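Local coordinates for protein estrogen receptor (Crassostrea gigas, PDB 4N1Y) that probably acts as a constitutively active transcription factor of the steroid hormone receptor family, this part being its ligand-binding domain, at residues Glu23-Leu37 and Ala101-Glu115. Residues are numbered along the deposited sequence; the frame is centred on the assembly and turned at random.
Sequences ESHHNHGQPPTKVHL and APDLVLDRSSWSTVE
The imidazole of His28 meets the backbone of Asp103 at its edge. NE2 of His28 donates to Asp103 O at 2.9 Å, in the ring plane and almost in line with the carbonyl. One face of that ring carries CD2 of His26. The His26 ring in turn has CD1 of Leu104 over one face, 4.0 Å from its CG. His28 CG and His36 O lie at the His26 edge, in its plane, and its ND1 is hydrogen-bonded to Ser40 OG, on helix 34-56. His25 takes OD2 of Asp103 over one face, nearer the ring's margin than its centre. A type I beta turn from Ala101 to Leu104 presents Asp103. The same OD2 accepts from His25 N at 2.8 Å, met from above the carboxylate plane, with an N-H...O angle of only 131°. Beside it stands OE1 of Glu23, 3.3 Å from Asp103 OD2, an acceptor facing an acceptor.

At the other end, Leu37 packs its CB on CG1 of Val114 at 3.5 Å and turns CD2 to CD2 of Leu106. The Lys34 chain leaves with CG opposite the backbone N (chi1 175°) and stays extended, which carries NZ past Thr113 O to Glu115. There NZ forms a salt bridge with OE1 at 2.7 Å, again from above the plane. With an alanine here the Glu115 carboxylate would probably lose its lysine mate.

The loop at 23-28 is thus tied to the turn at 101-104, and the first turn of helix 34-56 to Leu106 and the far end of helix 108-113. Leucine and valine packing lies between two polar ends. The close carboxylates of Glu23 and Asp103 probably raise the proton affinity of one or both.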
ATOM      1  N   GLU B  23       2.559   8.350  27.110  1.00 81.90           N
ATOM      2  CA  GLU B  23       1.285   8.347  27.793  1.00 83.82           C
ATOM      3  C   GLU B  23       0.413   9.373  27.094  1.00 93.03           C
ATOM      4  O   GLU B  23       0.936  10.326  26.519  1.00 99.44           O
ATOM      5  CB  GLU B  23       1.464   8.758  29.253  1.00 80.72           C
ATOM      6  CG  GLU B  23       2.255   7.801  30.103  1.00 85.87           C
ATOM      7  CD  GLU B  23       1.500   6.550  30.432  1.00 98.75           C
ATOM      8  OE1 GLU B  23       0.307   6.461  30.072  1.00102.50           O
ATOM      9  OE2 GLU B  23       2.101   5.658  31.067  1.00103.20           O
ATOM     10  N   SER B  24      -0.904   9.195  27.104  1.00 91.11           N
ATOM     11  CA  SER B  24      -1.745  10.176  26.428  1.00 84.82           C
ATOM     12  C   SER B  24      -2.155  11.256  27.417  1.00 84.91           C
ATOM     13  O   SER B  24      -2.499  12.370  27.017  1.00 83.30           O
ATOM     14  CB  SER B  24      -2.990   9.535  25.799  1.00 77.57           C
ATOM     15  OG  SER B  24      -3.826   8.932  26.770  1.00 77.04           O
ATOM     16  N   HIS B  25      -2.091  10.926  28.708  1.00 89.88           N
ATOM     17  CA  HIS B  25      -2.682  11.764  29.755  1.00 98.18           C
ATOM     18  C   HIS B  25      -4.088  12.240  29.390  1.00 96.63           C
ATOM     19  O   HIS B  25      -4.479  13.377  29.665  1.00103.21           O
ATOM     20  CB  HIS B  25      -1.759  12.940  30.070  1.00102.11           C
ATOM     21  CG  HIS B  25      -0.436  12.520  30.627  1.00108.06           C
ATOM     22  ND1 HIS B  25       0.687  12.348  29.846  1.00106.79           N
ATOM     23  CD2 HIS B  25      -0.055  12.266  31.901  1.00112.33           C
ATOM     24  CE1 HIS B  25       1.699  11.982  30.614  1.00114.53           C
ATOM     25  NE2 HIS B  25       1.276  11.930  31.864  1.00119.30           N
ATOM     26  N   HIS B  26      -4.847  11.350  28.765  1.00 83.86           N
ATOM     27  CA  HIS B  26      -6.215  11.655  28.419  1.00 81.57           C
ATOM     28  C   HIS B  26      -7.027  11.789  29.696  1.00 82.35           C
ATOM     29  O   HIS B  26      -6.813  11.047  30.655  1.00 84.34           O
ATOM     30  CB  HIS B  26      -6.814  10.569  27.533  1.00 81.36           C
ATOM     31  CG  HIS B  26      -8.257  10.793  27.204  1.00 79.36           C
ATOM     32  ND1 HIS B  26      -8.664  11.553  26.127  1.00 78.19           N
ATOM     33  CD2 HIS B  26      -9.389  10.403  27.834  1.00 70.99           C
ATOM     34  CE1 HIS B  26      -9.982  11.593  26.091  1.00 73.66           C
ATOM     35  NE2 HIS B  26     -10.447  10.906  27.120  1.00 72.01           N
ATOM     36  N   ASN B  27      -7.966  12.728  29.707  1.00 85.57           N
ATOM     37  CA  ASN B  27      -8.804  12.926  30.882  1.00 92.82           C
ATOM     38  C   ASN B  27     -10.043  12.055  30.760  1.00 91.75           C
ATOM     39  O   ASN B  27     -10.988  12.385  30.039  1.00 91.98           O
ATOM     40  CB  ASN B  27      -9.196  14.400  31.047  1.00 94.71           C
ATOM     41  CG  ASN B  27     -10.111  14.639  32.252  1.00 97.69           C
ATOM     42  OD1 ASN B  27     -10.114  13.866  33.211  1.00 99.58           O
ATOM     43  ND2 ASN B  27     -10.886  15.721  32.203  1.00 95.01           N
ATOM     44  N   HIS B  28     -10.019  10.926  31.460  1.00 86.97           N
ATOM     45  CA  HIS B  28     -11.118   9.976  31.414  1.00 86.67           C
ATOM     46  C   HIS B  28     -12.268  10.472  32.289  1.00 92.09           C
ATOM     47  O   HIS B  28     -13.346   9.878  32.321  1.00 88.57           O
ATOM     48  CB  HIS B  28     -10.646   8.598  31.873  1.00 87.96           C
ATOM     49  CG  HIS B  28      -9.616   7.983  30.979  1.00 86.04           C
ATOM     50  ND1 HIS B  28      -9.932   7.389  29.776  1.00 81.42           N
ATOM     51  CD2 HIS B  28      -8.275   7.864  31.115  1.00 87.92           C
ATOM     52  CE1 HIS B  28      -8.829   6.933  29.209  1.00 73.30           C
ATOM     53  NE2 HIS B  28      -7.809   7.208  30.001  1.00 80.82           N
ATOM     54  N   GLY B  29     -12.033  11.571  32.997  1.00 91.52           N
ATOM     55  CA  GLY B  29     -13.055  12.147  33.841  1.00 84.46           C
ATOM     56  C   GLY B  29     -14.174  12.753  33.027  1.00 86.50           C
ATOM     57  O   GLY B  29     -15.285  12.908  33.526  1.00 92.44           O
ATOM     58  N   GLN B  30     -13.885  13.086  31.772  1.00 81.38           N
ATOM     59  CA  GLN B  30     -14.906  13.572  30.858  1.00 94.29           C
ATOM     60  C   GLN B  30     -15.195  12.455  29.848  1.00 96.99           C
ATOM     61  O   GLN B  30     -14.267  11.833  29.335  1.00 98.20           O
ATOM     62  CB  GLN B  30     -14.415  14.872  30.190  1.00 93.80           C
ATOM     63  CG  GLN B  30     -15.026  15.335  28.839  1.00114.23           C
ATOM     64  CD  GLN B  30     -16.552  15.278  28.751  1.00120.81           C
ATOM     65  OE1 GLN B  30     -17.106  14.614  27.874  1.00114.52           O
ATOM     66  NE2 GLN B  30     -17.234  15.915  29.709  1.00123.51           N
ATOM     67  N   PRO B  31     -16.481  12.197  29.565  1.00 97.80           N
ATOM     68  CA  PRO B  31     -16.910  11.137  28.640  1.00 93.99           C
ATOM     69  C   PRO B  31     -16.408  11.321  27.189  1.00 86.02           C
ATOM     70  O   PRO B  31     -16.214  12.440  26.713  1.00 75.74           O
ATOM     71  CB  PRO B  31     -18.439  11.163  28.774  1.00104.96           C
ATOM     72  CG  PRO B  31     -18.769  12.459  29.480  1.00107.45           C
ATOM     73  CD  PRO B  31     -17.611  12.726  30.352  1.00102.71           C
ATOM     74  N   PRO B  32     -16.151  10.197  26.506  1.00 75.85           N
ATOM     75  CA  PRO B  32     -15.519  10.146  25.182  1.00 71.21           C
ATOM     76  C   PRO B  32     -16.305  10.689  23.995  1.00 72.16           C
ATOM     77  O   PRO B  32     -16.638   9.904  23.100  1.00 64.31           O
ATOM     78  CB  PRO B  32     -15.267   8.644  24.989  1.00 66.87           C
ATOM     79  CG  PRO B  32     -16.325   7.998  25.788  1.00 64.88           C
ATOM     80  CD  PRO B  32     -16.468   8.846  27.002  1.00 68.44           C
ATOM     81  N   THR B  33     -16.567  11.996  23.959  1.00 66.83           N
ATOM     82  CA  THR B  33     -17.153  12.573  22.752  1.00 70.74           C
ATOM     83  C   THR B  33     -16.149  12.493  21.597  1.00 72.86           C
ATOM     84  O   THR B  33     -14.961  12.212  21.798  1.00 68.02           O
ATOM     85  CB  THR B  33     -17.603  14.033  22.941  1.00 79.10           C
ATOM     86  OG1 THR B  33     -16.472  14.846  23.263  1.00 87.23           O
ATOM     87  CG2 THR B  33     -18.620  14.146  24.055  1.00 73.44           C
ATOM     88  N   LYS B  34     -16.644  12.709  20.384  1.00 70.57           N
ATOM     89  CA  LYS B  34     -15.806  12.679  19.197  1.00 62.10           C
ATOM     90  C   LYS B  34     -14.669  13.669  19.358  1.00 65.34           C
ATOM     91  O   LYS B  34     -13.492  13.321  19.202  1.00 66.81           O
ATOM     92  CB  LYS B  34     -16.620  13.003  17.946  1.00 61.46           C
ATOM     93  CG  LYS B  34     -15.789  13.102  16.689  1.00 71.89           C
ATOM     94  CD  LYS B  34     -16.630  13.461  15.475  1.00 81.68           C
ATOM     95  CE  LYS B  34     -15.752  13.563  14.229  1.00 86.12           C
ATOM     96  NZ  LYS B  34     -16.481  14.163  13.079  1.00 90.08           N
ATOM     97  N   VAL B  35     -15.030  14.902  19.696  1.00 65.61           N
ATOM     98  CA  VAL B  35     -14.051  15.953  19.897  1.00 70.42           C
ATOM     99  C   VAL B  35     -13.087  15.617  21.032  1.00 81.81           C
ATOM    100  O   VAL B  35     -11.877  15.802  20.883  1.00 87.72           O
ATOM    101  CB  VAL B  35     -14.736  17.297  20.178  1.00 72.47           C
ATOM    102  CG1 VAL B  35     -13.737  18.312  20.688  1.00 72.54           C
ATOM    103  CG2 VAL B  35     -15.395  17.799  18.917  1.00 73.63           C
ATOM    104  N   HIS B  36     -13.601  15.084  22.141  1.00 79.11           N
ATOM    105  CA  HIS B  36     -12.743  14.815  23.297  1.00 73.68           C
ATOM    106  C   HIS B  36     -11.673  13.774  23.026  1.00 66.44           C
ATOM    107  O   HIS B  36     -10.508  13.972  23.385  1.00 68.75           O
ATOM    108  CB  HIS B  36     -13.564  14.351  24.495  1.00 74.60           C
ATOM    109  CG  HIS B  36     -12.761  14.212  25.750  1.00 79.88           C
ATOM    110  ND1 HIS B  36     -11.916  15.202  26.208  1.00 76.46           N
ATOM    111  CD2 HIS B  36     -12.665  13.195  26.639  1.00 85.82           C
ATOM    112  CE1 HIS B  36     -11.337  14.802  27.326  1.00 79.73           C
ATOM    113  NE2 HIS B  36     -11.775  13.589  27.611  1.00 87.10           N
ATOM    114  N   LEU B  37     -12.057  12.685  22.369  1.00 61.61           N
ATOM    115  CA  LEU B  37     -11.104  11.639  22.029  1.00 56.65           C
ATOM    116  C   LEU B  37     -10.115  12.114  20.981  1.00 62.76           C
ATOM    117  O   LEU B  37      -8.906  11.909  21.120  1.00 70.65           O
ATOM    118  CB  LEU B  37     -11.817  10.384  21.521  1.00 58.94           C
ATOM    119  CG  LEU B  37     -12.634   9.544  22.506  1.00 70.21           C
ATOM    120  CD1 LEU B  37     -13.303   8.390  21.788  1.00 71.15           C
ATOM    121  CD2 LEU B  37     -11.737   9.020  23.609  1.00 64.53           C
ATOM    122  N   ALA B 101      -1.942   4.736  23.478  1.00 54.72           N
ATOM    123  CA  ALA B 101      -1.021   4.891  24.571  1.00 59.65           C
ATOM    124  C   ALA B 101      -1.467   3.860  25.593  1.00 69.99           C
ATOM    125  O   ALA B 101      -2.569   3.317  25.474  1.00 74.86           O
ATOM    126  CB  ALA B 101      -1.066   6.311  25.128  1.00 57.03           C
ATOM    127  N   PRO B 102      -0.614   3.548  26.578  1.00 67.13           N
ATOM    128  CA  PRO B 102      -1.104   2.700  27.669  1.00 70.75           C
ATOM    129  C   PRO B 102      -2.309   3.383  28.323  1.00 77.23           C
ATOM    130  O   PRO B 102      -3.273   2.763  28.776  1.00 76.13           O
ATOM    131  CB  PRO B 102       0.087   2.632  28.634  1.00 73.61           C
ATOM    132  CG  PRO B 102       1.273   3.010  27.832  1.00 68.46           C
ATOM    133  CD  PRO B 102       0.802   3.918  26.742  1.00 67.73           C
ATOM    134  N   ASP B 103      -2.225   4.709  28.293  1.00 88.34           N
ATOM    135  CA  ASP B 103      -3.185   5.655  28.838  1.00 83.29           C
ATOM    136  C   ASP B 103      -4.493   5.714  28.040  1.00 77.15           C
ATOM    137  O   ASP B 103      -5.455   6.347  28.465  1.00 73.08           O
ATOM    138  CB  ASP B 103      -2.497   7.027  28.806  1.00 76.80           C
ATOM    139  CG  ASP B 103      -2.917   7.936  29.909  1.00 90.68           C
ATOM    140  OD1 ASP B 103      -4.091   7.889  30.322  1.00100.04           O
ATOM    141  OD2 ASP B 103      -2.047   8.709  30.364  1.00 95.71           O
ATOM    142  N   LEU B 104      -4.532   5.035  26.894  1.00 71.16           N
ATOM    143  CA  LEU B 104      -5.618   5.250  25.953  1.00 65.30           C
ATOM    144  C   LEU B 104      -5.883   4.057  25.035  1.00 71.54           C
ATOM    145  O   LEU B 104      -5.474   4.065  23.867  1.00 75.84           O
ATOM    146  CB  LEU B 104      -5.320   6.487  25.108  1.00 61.30           C
ATOM    147  CG  LEU B 104      -6.491   7.006  24.291  1.00 54.64           C
ATOM    148  CD1 LEU B 104      -7.598   7.324  25.280  1.00 56.31           C
ATOM    149  CD2 LEU B 104      -6.090   8.238  23.502  1.00 50.77           C
ATOM    150  N   VAL B 105      -6.561   3.037  25.551  1.00 70.32           N
ATOM    151  CA  VAL B 105      -6.940   1.893  24.724  1.00 61.88           C
ATOM    152  C   VAL B 105      -8.390   2.008  24.249  1.00 56.30           C
ATOM    153  O   VAL B 105      -9.313   2.023  25.055  1.00 67.66           O
ATOM    154  CB  VAL B 105      -6.774   0.588  25.496  1.00 67.67           C
ATOM    155  CG1 VAL B 105      -7.100  -0.595  24.605  1.00 62.77           C
ATOM    156  CG2 VAL B 105      -5.358   0.486  26.025  1.00 74.02           C
ATOM    157  N   LEU B 106      -8.579   2.056  22.936  1.00 51.23           N
ATOM    158  CA  LEU B 106      -9.896   2.250  22.335  1.00 53.20           C
ATOM    159  C   LEU B 106     -10.393   1.031  21.559  1.00 60.79           C
ATOM    160  O   LEU B 106      -9.705   0.504  20.681  1.00 66.62           O
ATOM    161  CB  LEU B 106      -9.872   3.458  21.403  1.00 52.11           C
ATOM    162  CG  LEU B 106      -9.405   4.782  21.991  1.00 62.53           C
ATOM    163  CD1 LEU B 106      -9.551   5.869  20.948  1.00 61.92           C
ATOM    164  CD2 LEU B 106     -10.214   5.111  23.227  1.00 69.45           C
ATOM    165  N   ASP B 107     -11.596   0.584  21.885  1.00 62.04           N
ATOM    166  CA  ASP B 107     -12.197  -0.539  21.180  1.00 73.36           C
ATOM    167  C   ASP B 107     -13.162  -0.030  20.089  1.00 71.80           C
ATOM    168  O   ASP B 107     -13.419   1.179  20.003  1.00 69.59           O
ATOM    169  CB  ASP B 107     -12.905  -1.444  22.201  1.00 86.28           C
ATOM    170  CG  ASP B 107     -13.298  -2.798  21.636  1.00100.90           C
ATOM    171  OD1 ASP B 107     -13.241  -2.981  20.399  1.00102.40           O
ATOM    172  OD2 ASP B 107     -13.623  -3.692  22.457  1.00107.79           O
ATOM    173  N   ARG B 108     -13.704  -0.965  19.295  1.00 65.21           N
ATOM    174  CA  ARG B 108     -14.525  -0.688  18.102  1.00 60.38           C
ATOM    175  C   ARG B 108     -15.597   0.334  18.421  1.00 65.06           C
ATOM    176  O   ARG B 108     -15.972   1.151  17.575  1.00 73.34           O
ATOM    177  CB  ARG B 108     -15.147  -1.973  17.544  1.00 55.24           C
ATOM    178  CG  ARG B 108     -14.157  -3.117  17.599  1.00 58.00           C
ATOM    179  CD  ARG B 108     -14.414  -4.332  16.706  1.00 55.76           C
ATOM    180  NE  ARG B 108     -13.116  -4.891  16.333  1.00 56.75           N
ATOM    181  CZ  ARG B 108     -12.738  -5.230  15.102  1.00 65.48           C
ATOM    182  NH1 ARG B 108     -13.567  -5.112  14.073  1.00 73.47           N
ATOM    183  NH2 ARG B 108     -11.519  -5.700  14.908  1.00 62.14           N
ATOM    184  N   SER B 109     -16.121   0.238  19.637  1.00 62.83           N
ATOM    185  CA  SER B 109     -17.080   1.192  20.147  1.00 74.66           C
ATOM    186  C   SER B 109     -16.572   2.624  20.026  1.00 70.20           C
ATOM    187  O   SER B 109     -17.249   3.495  19.473  1.00 70.62           O
ATOM    188  CB  SER B 109     -17.379   0.872  21.604  1.00 85.68           C
ATOM    189  OG  SER B 109     -17.383  -0.526  21.816  1.00 88.41           O
ATOM    190  N   SER B 110     -15.362   2.856  20.519  1.00 63.90           N
ATOM    191  CA  SER B 110     -14.768   4.183  20.442  1.00 62.64           C
ATOM    192  C   SER B 110     -14.506   4.578  18.989  1.00 61.34           C
ATOM    193  O   SER B 110     -14.709   5.736  18.612  1.00 60.50           O
ATOM    194  CB  SER B 110     -13.463   4.240  21.237  1.00 59.34           C
ATOM    195  OG  SER B 110     -13.669   3.935  22.601  1.00 55.15           O
ATOM    196  N   TRP B 111     -14.084   3.610  18.173  1.00 51.76           N
ATOM    197  CA  TRP B 111     -13.741   3.897  16.783  1.00 57.47           C
ATOM    198  C   TRP B 111     -14.918   4.518  16.064  1.00 62.23           C
ATOM    199  O   TRP B 111     -14.752   5.408  15.233  1.00 65.21           O
ATOM    200  CB  TRP B 111     -13.318   2.640  16.013  1.00 58.60           C
ATOM    201  CG  TRP B 111     -12.236   1.805  16.641  1.00 59.94           C
ATOM    202  CD1 TRP B 111     -11.430   2.142  17.697  1.00 57.48           C
ATOM    203  CD2 TRP B 111     -11.820   0.500  16.220  1.00 54.80           C
ATOM    204  NE1 TRP B 111     -10.559   1.116  17.976  1.00 40.36           N
ATOM    205  CE2 TRP B 111     -10.773   0.098  17.080  1.00 54.38           C
ATOM    206  CE3 TRP B 111     -12.235  -0.371  15.205  1.00 48.94           C
ATOM    207  CZ2 TRP B 111     -10.135  -1.141  16.951  1.00 57.43           C
ATOM    208  CZ3 TRP B 111     -11.609  -1.596  15.083  1.00 48.69           C
ATOM    209  CH2 TRP B 111     -10.570  -1.971  15.952  1.00 51.76           C
ATOM    210  N   SER B 112     -16.109   4.039  16.389  1.00 58.21           N
ATOM    211  CA  SER B 112     -17.320   4.588  15.816  1.00 64.01           C
ATOM    212  C   SER B 112     -17.547   6.026  16.276  1.00 67.90           C
ATOM    213  O   SER B 112     -17.955   6.873  15.487  1.00 70.25           O
ATOM    214  CB  SER B 112     -18.505   3.709  16.180  1.00 72.22           C
ATOM    215  OG  SER B 112     -18.222   2.985  17.364  1.00 78.97           O
ATOM    216  N   THR B 113     -17.281   6.301  17.551  1.00 71.30           N
ATOM    217  CA  THR B 113     -17.497   7.645  18.096  1.00 76.36           C
ATOM    218  C   THR B 113     -16.700   8.705  17.349  1.00 72.44           C
ATOM    219  O   THR B 113     -17.235   9.776  17.038  1.00 73.96           O
ATOM    220  CB  THR B 113     -17.126   7.742  19.592  1.00 75.36           C
ATOM    221  OG1 THR B 113     -17.889   6.792  20.348  1.00 77.67           O
ATOM    222  CG2 THR B 113     -17.410   9.146  20.112  1.00 69.67           C
ATOM    223  N   VAL B 114     -15.436   8.389  17.055  1.00 60.57           N
ATOM    224  CA  VAL B 114     -14.525   9.315  16.381  1.00 58.04           C
ATOM    225  C   VAL B 114     -14.553   9.144  14.872  1.00 61.87           C
ATOM    226  O   VAL B 114     -13.741   9.739  14.165  1.00 60.22           O
ATOM    227  CB  VAL B 114     -13.064   9.150  16.849  1.00 56.15           C
ATOM    228  CG1 VAL B 114     -12.935   9.514  18.310  1.00 61.07           C
ATOM    229  CG2 VAL B 114     -12.572   7.727  16.607  1.00 51.04           C
ATOM    230  N   GLU B 115     -15.449   8.289  14.391  1.00 59.67           N
ATOM    231  CA  GLU B 115     -15.695   8.152  12.962  1.00 59.42           C
ATOM    232  C   GLU B 115     -14.436   7.778  12.184  1.00 60.49           C
ATOM    233  O   GLU B 115     -14.228   8.259  11.069  1.00 62.98           O
ATOM    234  CB  GLU B 115     -16.288   9.458  12.439  1.00 61.49           C
ATOM    235  CG  GLU B 115     -17.514   9.878  13.254  1.00 70.88           C
ATOM    236  CD  GLU B 115     -18.060  11.241  12.875  1.00 83.06           C
ATOM    237  OE1 GLU B 115     -17.455  11.907  12.008  1.00 86.08           O
ATOM    238  OE2 GLU B 115     -19.072  11.663  13.481  1.00 86.30           O
TER